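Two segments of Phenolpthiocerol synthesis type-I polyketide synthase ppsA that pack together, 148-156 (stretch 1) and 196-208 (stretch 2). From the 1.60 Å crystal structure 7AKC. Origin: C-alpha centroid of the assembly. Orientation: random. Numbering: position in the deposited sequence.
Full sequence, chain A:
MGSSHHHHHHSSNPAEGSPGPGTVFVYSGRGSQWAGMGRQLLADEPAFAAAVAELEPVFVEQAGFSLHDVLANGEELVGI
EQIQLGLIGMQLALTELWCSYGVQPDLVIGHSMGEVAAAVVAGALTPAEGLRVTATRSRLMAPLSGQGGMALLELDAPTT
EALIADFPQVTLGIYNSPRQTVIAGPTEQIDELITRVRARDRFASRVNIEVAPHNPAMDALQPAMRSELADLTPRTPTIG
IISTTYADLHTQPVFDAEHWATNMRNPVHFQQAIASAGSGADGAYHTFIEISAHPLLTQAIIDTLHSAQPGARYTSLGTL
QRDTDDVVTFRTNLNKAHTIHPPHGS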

# COMPACT_ATOMS: atom_id res chain seq x y z
N GLY A 148 -13.32 -10.68 -3.93
CA GLY A 148 -13.07 -9.32 -4.43
C GLY A 148 -11.89 -9.27 -5.35
O GLY A 148 -11.03 -10.16 -5.36
N GLY A 149 -11.88 -8.27 -6.19
CA GLY A 149 -10.80 -8.07 -7.13
C GLY A 149 -10.46 -6.59 -7.23
O GLY A 149 -11.07 -5.76 -6.56
N MET A 150 -9.38 -6.31 -7.92
CA MET A 150 -8.95 -4.93 -8.15
C MET A 150 -8.68 -4.72 -9.63
O MET A 150 -8.42 -5.68 -10.34
CB MET A 150 -7.72 -4.60 -7.31
CG MET A 150 -8.03 -4.67 -5.82
SD MET A 150 -6.63 -4.38 -4.73
CE MET A 150 -7.02 -2.82 -4.12
N ALA A 151 -8.72 -3.47 -10.09
CA ALA A 151 -8.38 -3.19 -11.50
C ALA A 151 -7.58 -1.91 -11.53
O ALA A 151 -7.96 -0.94 -10.88
CB ALA A 151 -9.62 -3.06 -12.37
N LEU A 152 -6.52 -1.91 -12.33
CA LEU A 152 -5.68 -0.75 -12.57
C LEU A 152 -6.28 -0.06 -13.77
O LEU A 152 -6.33 -0.65 -14.87
CB LEU A 152 -4.25 -1.19 -12.89
CG LEU A 152 -3.29 -0.05 -13.26
CD1 LEU A 152 -3.18 1.01 -12.13
CD2 LEU A 152 -1.90 -0.60 -13.67
N LEU A 153 -6.75 1.18 -13.60
CA LEU A 153 -7.36 1.93 -14.68
C LEU A 153 -6.47 3.08 -15.12
O LEU A 153 -5.90 3.79 -14.26
CB LEU A 153 -8.70 2.53 -14.19
CG LEU A 153 -9.65 1.56 -13.47
CD1 LEU A 153 -10.93 2.27 -13.09
CD2 LEU A 153 -9.94 0.31 -14.31
N GLU A 154 -6.37 3.32 -16.43
CA GLU A 154 -5.60 4.45 -16.93
C GLU A 154 -6.58 5.65 -17.01
O GLU A 154 -6.91 6.17 -18.10
CB GLU A 154 -4.88 4.12 -18.27
CG GLU A 154 -4.02 2.87 -18.22
CD GLU A 154 -2.91 2.77 -17.19
OE1 GLU A 154 -2.31 3.82 -16.86
OE2 GLU A 154 -2.63 1.63 -16.72
N LEU A 155 -7.05 6.04 -15.84
CA LEU A 155 -7.95 7.18 -15.62
C LEU A 155 -7.47 7.92 -14.40
O LEU A 155 -6.97 7.30 -13.43
CB LEU A 155 -9.39 6.68 -15.29
CG LEU A 155 -10.08 5.80 -16.32
CD1 LEU A 155 -11.41 5.32 -15.77
CD2 LEU A 155 -10.24 6.51 -17.70
N ASP A 156 -7.70 9.26 -14.40
CA ASP A 156 -7.39 10.03 -13.23
C ASP A 156 -8.44 9.75 -12.10
O ASP A 156 -9.42 9.04 -12.35
CB ASP A 156 -7.22 11.49 -13.59
CG ASP A 156 -8.44 12.24 -14.10
OD1 ASP A 156 -9.57 11.82 -13.81
OD2 ASP A 156 -8.25 13.30 -14.73
N ARG A 196 -16.35 -1.80 -19.37
CA ARG A 196 -16.86 -0.46 -19.65
C ARG A 196 -15.71 0.50 -19.98
O ARG A 196 -15.81 1.31 -20.90
CB ARG A 196 -17.65 0.08 -18.43
CG ARG A 196 -18.99 -0.66 -18.21
CD ARG A 196 -19.80 0.02 -17.11
NE ARG A 196 -21.13 -0.57 -16.95
CZ ARG A 196 -22.15 0.03 -16.33
NH1 ARG A 196 -22.01 1.25 -15.83
NH2 ARG A 196 -23.34 -0.57 -16.27
N VAL A 197 -14.58 0.37 -19.25
CA VAL A 197 -13.44 1.28 -19.46
C VAL A 197 -12.88 1.00 -20.88
O VAL A 197 -12.75 1.93 -21.65
CB VAL A 197 -12.36 1.10 -18.39
CG1 VAL A 197 -11.09 1.90 -18.73
CG2 VAL A 197 -12.91 1.54 -17.02
N ARG A 198 -12.72 -0.27 -21.24
CA ARG A 198 -12.25 -0.63 -22.59
C ARG A 198 -13.19 -0.17 -23.70
O ARG A 198 -12.73 0.16 -24.82
CB ARG A 198 -12.01 -2.14 -22.64
CG ARG A 198 -10.75 -2.51 -21.89
CD ARG A 198 -10.58 -4.01 -21.84
NE ARG A 198 -9.44 -4.36 -21.01
CZ ARG A 198 -9.17 -5.59 -20.58
NH1 ARG A 198 -9.93 -6.62 -20.97
NH2 ARG A 198 -8.13 -5.81 -19.80
N ALA A 199 -14.50 -0.22 -23.44
CA ALA A 199 -15.50 0.20 -24.42
C ALA A 199 -15.45 1.70 -24.70
O ALA A 199 -15.92 2.13 -25.77
CB ALA A 199 -16.90 -0.19 -23.97
N ARG A 200 -14.87 2.47 -23.78
CA ARG A 200 -14.64 3.91 -23.91
C ARG A 200 -13.32 4.21 -24.59
O ARG A 200 -12.91 5.36 -24.57
CB ARG A 200 -14.64 4.56 -22.52
CG ARG A 200 -16.05 4.55 -21.96
CD ARG A 200 -16.15 4.78 -20.48
NE ARG A 200 -15.33 5.89 -19.99
CZ ARG A 200 -15.41 6.36 -18.75
NH1 ARG A 200 -16.32 5.90 -17.90
NH2 ARG A 200 -14.64 7.38 -18.37
N ASP A 201 -12.66 3.21 -25.22
CA ASP A 201 -11.35 3.35 -25.84
C ASP A 201 -10.33 3.82 -24.80
O ASP A 201 -9.55 4.77 -25.01
CB ASP A 201 -11.41 4.23 -27.09
CG ASP A 201 -12.36 3.60 -28.11
OD1 ASP A 201 -12.16 2.40 -28.43
OD2 ASP A 201 -13.33 4.28 -28.53
N ARG A 202 -10.44 3.22 -23.59
CA ARG A 202 -9.59 3.53 -22.47
C ARG A 202 -8.95 2.23 -21.96
O ARG A 202 -9.38 1.15 -22.37
CB ARG A 202 -10.37 4.28 -21.35
CG ARG A 202 -11.04 5.60 -21.80
CD ARG A 202 -10.02 6.65 -22.17
NE ARG A 202 -10.60 7.96 -22.54
CZ ARG A 202 -10.81 8.37 -23.79
NH1 ARG A 202 -10.58 7.56 -24.82
NH2 ARG A 202 -11.28 9.60 -24.02
N PHE A 203 -7.91 2.32 -21.11
CA PHE A 203 -7.19 1.12 -20.67
C PHE A 203 -7.44 0.68 -19.23
O PHE A 203 -7.47 1.49 -18.31
CB PHE A 203 -5.70 1.28 -20.90
CG PHE A 203 -5.41 1.64 -22.34
CD1 PHE A 203 -5.40 0.66 -23.32
CD2 PHE A 203 -5.24 2.96 -22.72
CE1 PHE A 203 -5.17 1.00 -24.65
CE2 PHE A 203 -5.02 3.29 -24.05
CZ PHE A 203 -4.99 2.31 -25.01
N ALA A 204 -7.52 -0.63 -19.04
CA ALA A 204 -7.81 -1.20 -17.74
C ALA A 204 -7.25 -2.62 -17.67
O ALA A 204 -7.27 -3.34 -18.68
CB ALA A 204 -9.31 -1.25 -17.54
N SER A 205 -6.80 -3.05 -16.48
CA SER A 205 -6.29 -4.42 -16.33
C SER A 205 -6.55 -4.95 -14.93
O SER A 205 -6.56 -4.18 -13.98
CB SER A 205 -4.80 -4.51 -16.65
OG SER A 205 -4.02 -3.76 -15.73
N ARG A 206 -6.77 -6.26 -14.81
CA ARG A 206 -7.01 -6.89 -13.52
C ARG A 206 -5.75 -6.90 -12.68
O ARG A 206 -4.65 -7.16 -13.19
CB ARG A 206 -7.48 -8.35 -13.71
CG ARG A 206 -8.97 -8.42 -13.80
CD ARG A 206 -9.50 -9.81 -13.61
NE ARG A 206 -9.33 -10.23 -12.22
CZ ARG A 206 -10.22 -10.04 -11.25
NH1 ARG A 206 -11.37 -9.42 -11.52
NH2 ARG A 206 -9.99 -10.49 -10.03
N VAL A 207 -5.90 -6.69 -11.39
CA VAL A 207 -4.81 -6.80 -10.44
C VAL A 207 -5.20 -7.99 -9.57
O VAL A 207 -6.11 -7.86 -8.76
CB VAL A 207 -4.61 -5.52 -9.61
CG1 VAL A 207 -3.58 -5.74 -8.51
CG2 VAL A 207 -4.19 -4.35 -10.51
N ASN A 208 -4.61 -9.17 -9.80
CA ASN A 208 -4.98 -10.36 -9.03
C ASN A 208 -4.43 -10.30 -7.60
O ASN A 208 -3.26 -9.96 -7.42
CB ASN A 208 -4.57 -11.65 -9.76
CG ASN A 208 -5.29 -11.80 -11.09
OD1 ASN A 208 -6.49 -11.49 -11.22
ND2 ASN A 208 -4.58 -12.26 -12.10
O HOH W 1 -4.02 -0.56 -16.80
O HOH W 2 -7.20 5.12 -20.57

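The antiparallel ladder between these stretches finishes with water in place of a direct bond. At the Glu 154 end, Glu 154 N donates to Phe 203 O (2.8 Å), but the return link runs through a water, which donates to Glu 154 O (2.7 Å) and accepts from Phe 203 N (2.9 Å). The backbones have not moved apart there; Glu 154 O lies 5.0 Å from Phe 203 N, too far for a direct bond, and the water spans the gap, so both backbone groups remain satisfied.

Further along, the bonding is direct. Leu 152 and Ser 205 form a reciprocal pair: Leu 152 N donates to Ser 205 O (2.8 Å), and Ser 205 N to Leu 152 O (2.9 Å). Val 207 N then donates to Met 150 O (2.9 Å, nearly straight). Between these rungs lie the non-hydrogen-bonded pairs Ala 151 with Arg 206 and Leu 153 with Ala 204, whose CA atoms approach to 4.4 Å.

Side chains alternate between the two faces of the sheet. On one, the branched Val 207 fills space beside its neighbours, its CB 4.0 Å from Met 150 CB and its CG2 4.0 Å from Leu 152 CB. Ser 205 is on this face too, where a second water donates to Leu 152 O and Glu 154 OE2 and accepts a weak bond from Ser 205 OG; a small hydroxyl suits this partly exposed, hydrated spot.

On the other face, Leu 153 CD2 reaches Ala 204 CB at 3.6 Å, the short methyl leaving room for the leucine. The same CD2 lies 4.2 Å from Val 197 CG2, on the helix preceding the strand, and Leu 155 CD1 approaches that methyl at 4.3 Å, so aliphatic groups of stretch 1, one from its strand and one from the loop after it, pack against the helix. Gly 149 has no side chain, which lets Arg 206 NH2 come within 3.9 Å of Gly 149 CA; a CB there would collide with it.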